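Local structure of maltose-binding protein MalE1 (Thermotoga maritima, 6DTU) at residues Ser151-Phe163 against Val340-Val352. The protein binds maltotetraose and probably other maltodextrins, consistent with a solute-binding protein that delivers sugar to a membrane transporter. Numbering follows the deposited sequence.
Sequences SAAEFYYIAPFIF and VWAAMNDALNLVV. With GLC (alpha-D-glucopyranose), chain C; GLC (alpha-D-glucopyranose), chain B; GLC (alpha-D-glucopyranose), chain D.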
loop_
_atom_site.group_PDB
_atom_site.type_symbol
_atom_site.label_atom_id
_atom_site.label_comp_id
_atom_site.label_asym_id
_atom_site.label_seq_id
_atom_site.Cartn_x
_atom_site.Cartn_y
_atom_site.Cartn_z
ATOM N N SER A 151 0.269 -7.376 -10.299
ATOM C CA SER A 151 -1.041 -7.947 -9.998
ATOM C C SER A 151 -2.042 -7.353 -10.986
ATOM O O SER A 151 -2.617 -6.287 -10.761
ATOM C CB SER A 151 -1.395 -7.676 -8.542
ATOM O OG SER A 151 -2.493 -8.490 -8.167
ATOM N N ALA A 152 -2.274 -8.082 -12.094
ATOM C CA ALA A 152 -2.910 -7.513 -13.283
ATOM C C ALA A 152 -4.358 -7.093 -13.060
ATOM O O ALA A 152 -4.854 -6.179 -13.741
ATOM C CB ALA A 152 -2.831 -8.530 -14.416
ATOM N N ALA A 153 -5.059 -7.737 -12.135
ATOM C CA ALA A 153 -6.489 -7.514 -11.952
ATOM C C ALA A 153 -6.801 -6.773 -10.667
ATOM O O ALA A 153 -7.971 -6.683 -10.275
ATOM C CB ALA A 153 -7.230 -8.850 -11.984
ATOM N N GLU A 154 -5.788 -6.226 -10.022
ATOM C CA GLU A 154 -5.922 -5.594 -8.718
ATOM C C GLU A 154 -5.780 -4.087 -8.904
ATOM O O GLU A 154 -4.707 -3.602 -9.283
ATOM C CB GLU A 154 -4.850 -6.151 -7.781
ATOM C CG GLU A 154 -5.170 -6.018 -6.324
ATOM C CD GLU A 154 -4.184 -6.764 -5.430
ATOM O OE1 GLU A 154 -3.437 -7.658 -5.916
ATOM O OE2 GLU A 154 -4.170 -6.454 -4.218
ATOM N N PHE A 155 -6.855 -3.354 -8.614
ATOM C CA PHE A 155 -6.905 -1.917 -8.895
ATOM C C PHE A 155 -5.724 -1.158 -8.298
ATOM O O PHE A 155 -5.181 -0.238 -8.928
ATOM C CB PHE A 155 -8.226 -1.363 -8.360
ATOM C CG PHE A 155 -8.309 0.148 -8.328
ATOM C CD1 PHE A 155 -8.050 0.903 -9.458
ATOM C CD2 PHE A 155 -8.727 0.801 -7.180
ATOM C CE1 PHE A 155 -8.143 2.276 -9.428
ATOM C CE2 PHE A 155 -8.834 2.183 -7.139
ATOM C CZ PHE A 155 -8.546 2.926 -8.269
ATOM N N TYR A 156 -5.326 -1.497 -7.070
ATOM C CA TYR A 156 -4.235 -0.775 -6.429
ATOM C C TYR A 156 -2.973 -0.754 -7.304
ATOM O O TYR A 156 -2.279 0.272 -7.389
ATOM C CB TYR A 156 -3.966 -1.377 -5.053
ATOM C CG TYR A 156 -2.827 -0.711 -4.309
ATOM C CD1 TYR A 156 -3.039 0.386 -3.463
ATOM C CD2 TYR A 156 -1.519 -1.169 -4.464
ATOM C CE1 TYR A 156 -1.971 1.007 -2.792
ATOM C CE2 TYR A 156 -0.458 -0.556 -3.781
ATOM C CZ TYR A 156 -0.704 0.528 -2.962
ATOM O OH TYR A 156 0.339 1.115 -2.318
ATOM N N TYR A 157 -2.693 -1.857 -7.998
ATOM C CA TYR A 157 -1.489 -1.959 -8.818
ATOM C C TYR A 157 -1.650 -1.393 -10.227
ATOM O O TYR A 157 -0.641 -1.065 -10.870
ATOM C CB TYR A 157 -1.011 -3.421 -8.862
ATOM C CG TYR A 157 -0.574 -3.863 -7.493
ATOM C CD1 TYR A 157 0.744 -3.693 -7.082
ATOM C CD2 TYR A 157 -1.482 -4.396 -6.581
ATOM C CE1 TYR A 157 1.143 -4.034 -5.797
ATOM C CE2 TYR A 157 -1.087 -4.751 -5.321
ATOM C CZ TYR A 157 0.228 -4.580 -4.939
ATOM O OH TYR A 157 0.629 -4.910 -3.683
ATOM N N ILE A 158 -2.883 -1.273 -10.727
ATOM C CA ILE A 158 -3.137 -0.669 -12.031
ATOM C C ILE A 158 -3.416 0.825 -11.904
ATOM O O ILE A 158 -3.357 1.555 -12.905
ATOM C CB ILE A 158 -4.306 -1.418 -12.692
ATOM C CG1 ILE A 158 -4.025 -2.926 -12.732
ATOM C CG2 ILE A 158 -4.596 -0.916 -14.118
ATOM C CD1 ILE A 158 -2.714 -3.283 -13.383
ATOM N N ALA A 159 -3.696 1.306 -10.698
ATOM C CA ALA A 159 -3.897 2.735 -10.487
ATOM C C ALA A 159 -2.836 3.638 -11.107
ATOM O O ALA A 159 -3.215 4.710 -11.604
ATOM C CB ALA A 159 -4.068 3.039 -8.990
ATOM N N PRO A 160 -1.530 3.323 -11.095
ATOM C CA PRO A 160 -0.582 4.254 -11.721
ATOM C C PRO A 160 -0.920 4.544 -13.176
ATOM O O PRO A 160 -0.714 5.683 -13.621
ATOM C CB PRO A 160 0.778 3.553 -11.576
ATOM C CG PRO A 160 0.611 2.618 -10.427
ATOM C CD PRO A 160 -0.827 2.168 -10.498
ATOM N N PHE A 161 -1.475 3.567 -13.908
ATOM C CA PHE A 161 -1.859 3.800 -15.305
ATOM C C PHE A 161 -3.127 4.635 -15.389
ATOM O O PHE A 161 -3.235 5.556 -16.209
ATOM C CB PHE A 161 -2.135 2.479 -16.026
ATOM C CG PHE A 161 -0.960 1.543 -16.130
ATOM C CD1 PHE A 161 0.349 1.971 -15.957
ATOM C CD2 PHE A 161 -1.188 0.206 -16.413
ATOM C CE1 PHE A 161 1.395 1.081 -16.064
ATOM C CE2 PHE A 161 -0.144 -0.687 -16.522
ATOM C CZ PHE A 161 1.150 -0.261 -16.343
ATOM N N ILE A 162 -4.115 4.281 -14.569
ATOM C CA ILE A 162 -5.391 4.985 -14.538
ATOM C C ILE A 162 -5.182 6.458 -14.198
ATOM O O ILE A 162 -5.712 7.352 -14.869
ATOM C CB ILE A 162 -6.320 4.275 -13.531
ATOM C CG1 ILE A 162 -6.712 2.899 -14.079
ATOM C CG2 ILE A 162 -7.528 5.156 -13.137
ATOM C CD1 ILE A 162 -7.370 2.010 -13.069
ATOM N N PHE A 163 -4.428 6.732 -13.124
ATOM C CA PHE A 163 -4.218 8.111 -12.715
ATOM C C PHE A 163 -3.273 8.846 -13.648
ATOM O O PHE A 163 -3.445 10.050 -13.875
ATOM C CB PHE A 163 -3.688 8.162 -11.283
ATOM C CG PHE A 163 -4.620 7.545 -10.255
ATOM C CD1 PHE A 163 -5.989 7.485 -10.461
ATOM C CD2 PHE A 163 -4.108 7.033 -9.080
ATOM C CE1 PHE A 163 -6.819 6.914 -9.514
ATOM C CE2 PHE A 163 -4.917 6.485 -8.132
ATOM C CZ PHE A 163 -6.288 6.416 -8.345
ATOM N N VAL A 340 -14.854 1.231 -3.099
ATOM C CA VAL A 340 -14.145 1.395 -4.365
ATOM C C VAL A 340 -13.418 0.126 -4.788
ATOM O O VAL A 340 -13.501 -0.292 -5.947
ATOM C CB VAL A 340 -13.203 2.622 -4.297
ATOM C CG1 VAL A 340 -12.276 2.655 -5.520
ATOM C CG2 VAL A 340 -14.019 3.913 -4.197
ATOM N N TRP A 341 -12.681 -0.499 -3.864
ATOM C CA TRP A 341 -11.685 -1.498 -4.237
ATOM C C TRP A 341 -12.313 -2.708 -4.912
ATOM O O TRP A 341 -11.816 -3.176 -5.938
ATOM C CB TRP A 341 -10.933 -1.946 -2.987
ATOM C CG TRP A 341 -10.269 -0.825 -2.226
ATOM C CD1 TRP A 341 -10.666 -0.313 -1.024
ATOM C CD2 TRP A 341 -9.081 -0.104 -2.593
ATOM N NE1 TRP A 341 -9.809 0.668 -0.618
ATOM C CE2 TRP A 341 -8.823 0.826 -1.555
ATOM C CE3 TRP A 341 -8.215 -0.154 -3.694
ATOM C CZ2 TRP A 341 -7.733 1.687 -1.575
ATOM C CZ3 TRP A 341 -7.128 0.705 -3.717
ATOM C CH2 TRP A 341 -6.906 1.629 -2.670
ATOM N N ALA A 342 -13.354 -3.279 -4.305
ATOM C CA ALA A 342 -13.914 -4.522 -4.832
ATOM C C ALA A 342 -14.538 -4.324 -6.213
ATOM O O ALA A 342 -14.404 -5.189 -7.082
ATOM C CB ALA A 342 -14.921 -5.125 -3.847
ATOM N N ALA A 343 -15.248 -3.208 -6.425
ATOM C CA ALA A 343 -15.815 -2.926 -7.746
ATOM C C ALA A 343 -14.728 -2.793 -8.806
ATOM O O ALA A 343 -14.861 -3.314 -9.918
ATOM C CB ALA A 343 -16.636 -1.637 -7.679
ATOM N N MET A 344 -13.626 -2.122 -8.474
ATOM C CA MET A 344 -12.563 -1.945 -9.453
ATOM C C MET A 344 -11.800 -3.244 -9.702
ATOM O O MET A 344 -11.466 -3.551 -10.854
ATOM C CB MET A 344 -11.633 -0.818 -9.019
ATOM C CG MET A 344 -12.273 0.573 -9.072
ATOM S SD MET A 344 -12.850 1.005 -10.728
ATOM C CE MET A 344 -11.275 1.201 -11.536
ATOM N N ASN A 345 -11.543 -4.026 -8.641
ATOM C CA ASN A 345 -10.922 -5.335 -8.812
ATOM C C ASN A 345 -11.765 -6.213 -9.719
ATOM O O ASN A 345 -11.240 -6.902 -10.602
ATOM C CB ASN A 345 -10.760 -6.039 -7.463
ATOM C CG ASN A 345 -9.668 -5.457 -6.617
ATOM O OD1 ASN A 345 -8.842 -4.658 -7.072
ATOM N ND2 ASN A 345 -9.631 -5.866 -5.375
ATOM N N ASP A 346 -13.080 -6.206 -9.508
ATOM C CA ASP A 346 -13.960 -7.012 -10.342
ATOM C C ASP A 346 -13.902 -6.561 -11.796
ATOM O O ASP A 346 -13.835 -7.397 -12.713
ATOM C CB ASP A 346 -15.374 -6.971 -9.767
ATOM C CG ASP A 346 -15.513 -7.828 -8.493
ATOM O OD1 ASP A 346 -14.544 -8.506 -8.083
ATOM O OD2 ASP A 346 -16.613 -7.833 -7.904
ATOM N N ALA A 347 -13.889 -5.246 -12.034
ATOM C CA ALA A 347 -13.842 -4.749 -13.407
ATOM C C ALA A 347 -12.545 -5.148 -14.086
ATOM O O ALA A 347 -12.546 -5.551 -15.248
ATOM C CB ALA A 347 -14.004 -3.230 -13.449
ATOM N N LEU A 348 -11.417 -5.021 -13.375
ATOM C CA LEU A 348 -10.144 -5.390 -13.984
ATOM C C LEU A 348 -10.057 -6.886 -14.228
ATOM O O LEU A 348 -9.451 -7.301 -15.223
ATOM C CB LEU A 348 -8.969 -4.922 -13.123
ATOM C CG LEU A 348 -8.932 -3.397 -13.062
ATOM C CD1 LEU A 348 -7.780 -2.967 -12.185
ATOM C CD2 LEU A 348 -8.840 -2.779 -14.446
ATOM N N ASN A 349 -10.675 -7.706 -13.365
ATOM C CA ASN A 349 -10.729 -9.143 -13.627
ATOM C C ASN A 349 -11.426 -9.432 -14.950
ATOM O O ASN A 349 -10.967 -10.276 -15.732
ATOM C CB ASN A 349 -11.427 -9.876 -12.482
ATOM C CG ASN A 349 -11.604 -11.362 -12.764
ATOM O OD1 ASN A 349 -12.509 -11.755 -13.502
ATOM N ND2 ASN A 349 -10.780 -12.184 -12.155
ATOM N N LEU A 350 -12.544 -8.749 -15.210
ATOM C CA LEU A 350 -13.242 -8.937 -16.478
ATOM C C LEU A 350 -12.377 -8.536 -17.657
ATOM O O LEU A 350 -12.349 -9.228 -18.679
ATOM C CB LEU A 350 -14.519 -8.108 -16.487
ATOM C CG LEU A 350 -15.573 -8.508 -15.460
ATOM C CD1 LEU A 350 -16.759 -7.569 -15.557
ATOM C CD2 LEU A 350 -15.981 -9.947 -15.748
ATOM N N VAL A 351 -11.647 -7.427 -17.530
ATOM C CA VAL A 351 -10.839 -6.939 -18.642
ATOM C C VAL A 351 -9.707 -7.911 -18.955
ATOM O O VAL A 351 -9.496 -8.292 -20.112
ATOM C CB VAL A 351 -10.308 -5.526 -18.345
ATOM C CG1 VAL A 351 -9.291 -5.125 -19.408
ATOM C CG2 VAL A 351 -11.453 -4.513 -18.294
ATOM N N VAL A 352 -8.941 -8.310 -17.935
ATOM C CA VAL A 352 -7.792 -9.160 -18.224
ATOM C C VAL A 352 -8.200 -10.543 -18.685
ATOM O O VAL A 352 -7.388 -11.252 -19.291
ATOM C CB VAL A 352 -6.745 -9.236 -17.093
ATOM C CG1 VAL A 352 -6.174 -7.870 -16.788
ATOM C CG2 VAL A 352 -7.348 -9.874 -15.865
HETATM C C1 GLC C . 0.206 -3.085 -0.006
HETATM C C2 GLC C . -0.157 -1.690 0.352
HETATM C C3 GLC C . -1.570 -1.584 0.703
HETATM C C4 GLC C . -2.457 -2.057 -0.431
HETATM C C5 GLC C . -2.094 -3.505 -0.879
HETATM C C6 GLC C . -2.733 -3.884 -2.105
HETATM O O2 GLC C . 0.611 -1.342 1.541
HETATM O O3 GLC C . -1.939 -0.175 0.943
HETATM O O4 GLC C . -3.855 -2.113 0.019
HETATM O O5 GLC C . -0.596 -3.501 -1.160
HETATM O O6 GLC C . -2.603 -5.287 -2.266
HETATM C C1 GLC B . -4.719 -1.143 -0.487
HETATM C C2 GLC B . -5.564 -0.630 0.611
HETATM C C3 GLC B . -6.427 -1.704 1.196
HETATM C C4 GLC B . -7.321 -2.308 0.185
HETATM C C5 GLC B . -6.498 -2.887 -0.993
HETATM C C6 GLC B . -7.316 -3.327 -2.047
HETATM O O2 GLC B . -4.698 -0.111 1.659
HETATM O O3 GLC B . -7.233 -1.144 2.281
HETATM O O4 GLC B . -8.047 -3.393 0.827
HETATM O O5 GLC B . -5.569 -1.754 -1.531
HETATM O O6 GLC B . -6.487 -3.883 -3.045
HETATM C C1 GLC D . -9.403 -3.095 1.087
HETATM C C2 GLC D . -9.769 -3.691 2.387
HETATM C C3 GLC D . -9.801 -5.170 2.303
HETATM C C4 GLC D . -10.729 -5.660 1.236
HETATM C C5 GLC D . -10.284 -5.149 -0.153
HETATM C C6 GLC D . -11.161 -5.528 -1.225
HETATM O O2 GLC D . -8.758 -3.269 3.403
HETATM O O3 GLC D . -10.238 -5.668 3.608
HETATM O O4 GLC D . -10.734 -7.095 1.239
HETATM O O5 GLC D . -10.249 -3.611 -0.017
HETATM O O6 GLC D . -12.448 -5.012 -0.974
HETATM O O HOH W 1 -7.379 -6.553 -3.548
HETATM O O HOH W 2 -7.124 -3.032 -5.518
#
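N345 OD1 takes two donors where helices 155-163 and 341-352 meet: the backbone N of F155, at 2.8 Å and nearly in line with the amide C=O, and a water. The two helices, their axes crossing at 78° and 9.7 Å apart, help line the maltotetraose cleft of this periplasmic-binding-protein fold. The water, which donates to OD1, accepts from Y156 N and bonds O6 of the chain B glucose, so the first turn of helix 155-163 is tied directly to the N345 amide and, through the water, to the sugar. A second water, accepting from N345 ND2, links the other end of the amide to E154 OE2 and the same O6. E154, the N-cap residue, turns its carboxylate to the glucan: OE2 receives a hydrogen bond from O6 of the chain C glucose, 2.8 Å away, while OE1 accepts from S151 OG through its anti lone pair, which should help fix the group's rotation. Y156 lays a ring face against the chain C glucose, with C4 over the ring centre, and W341 lies beneath the chain B glucose, its C4 above the indole toward the rim; W341 CB also touches O5 of the chain D glucose. Replacing W341 by an alanine would probably leave the chain B sugar without its aromatic floor and open a gap beside F155. Behind this platform F155 is a knob among W341, M344, N345 and L348; with CG anti to the backbone N (chi1 168°), its ring is directed into the second helix, where W341 CE3 meets CD2 at 3.7 Å. Farther along, L348 CD1 packs on I158 CG1. M344 bends at chi2 and chi3, keeping SD above the F155 ring in a Met-aromatic contact and returning CE to CD1, while its CG lies 4.0 Å from the ring centroid, over the same face.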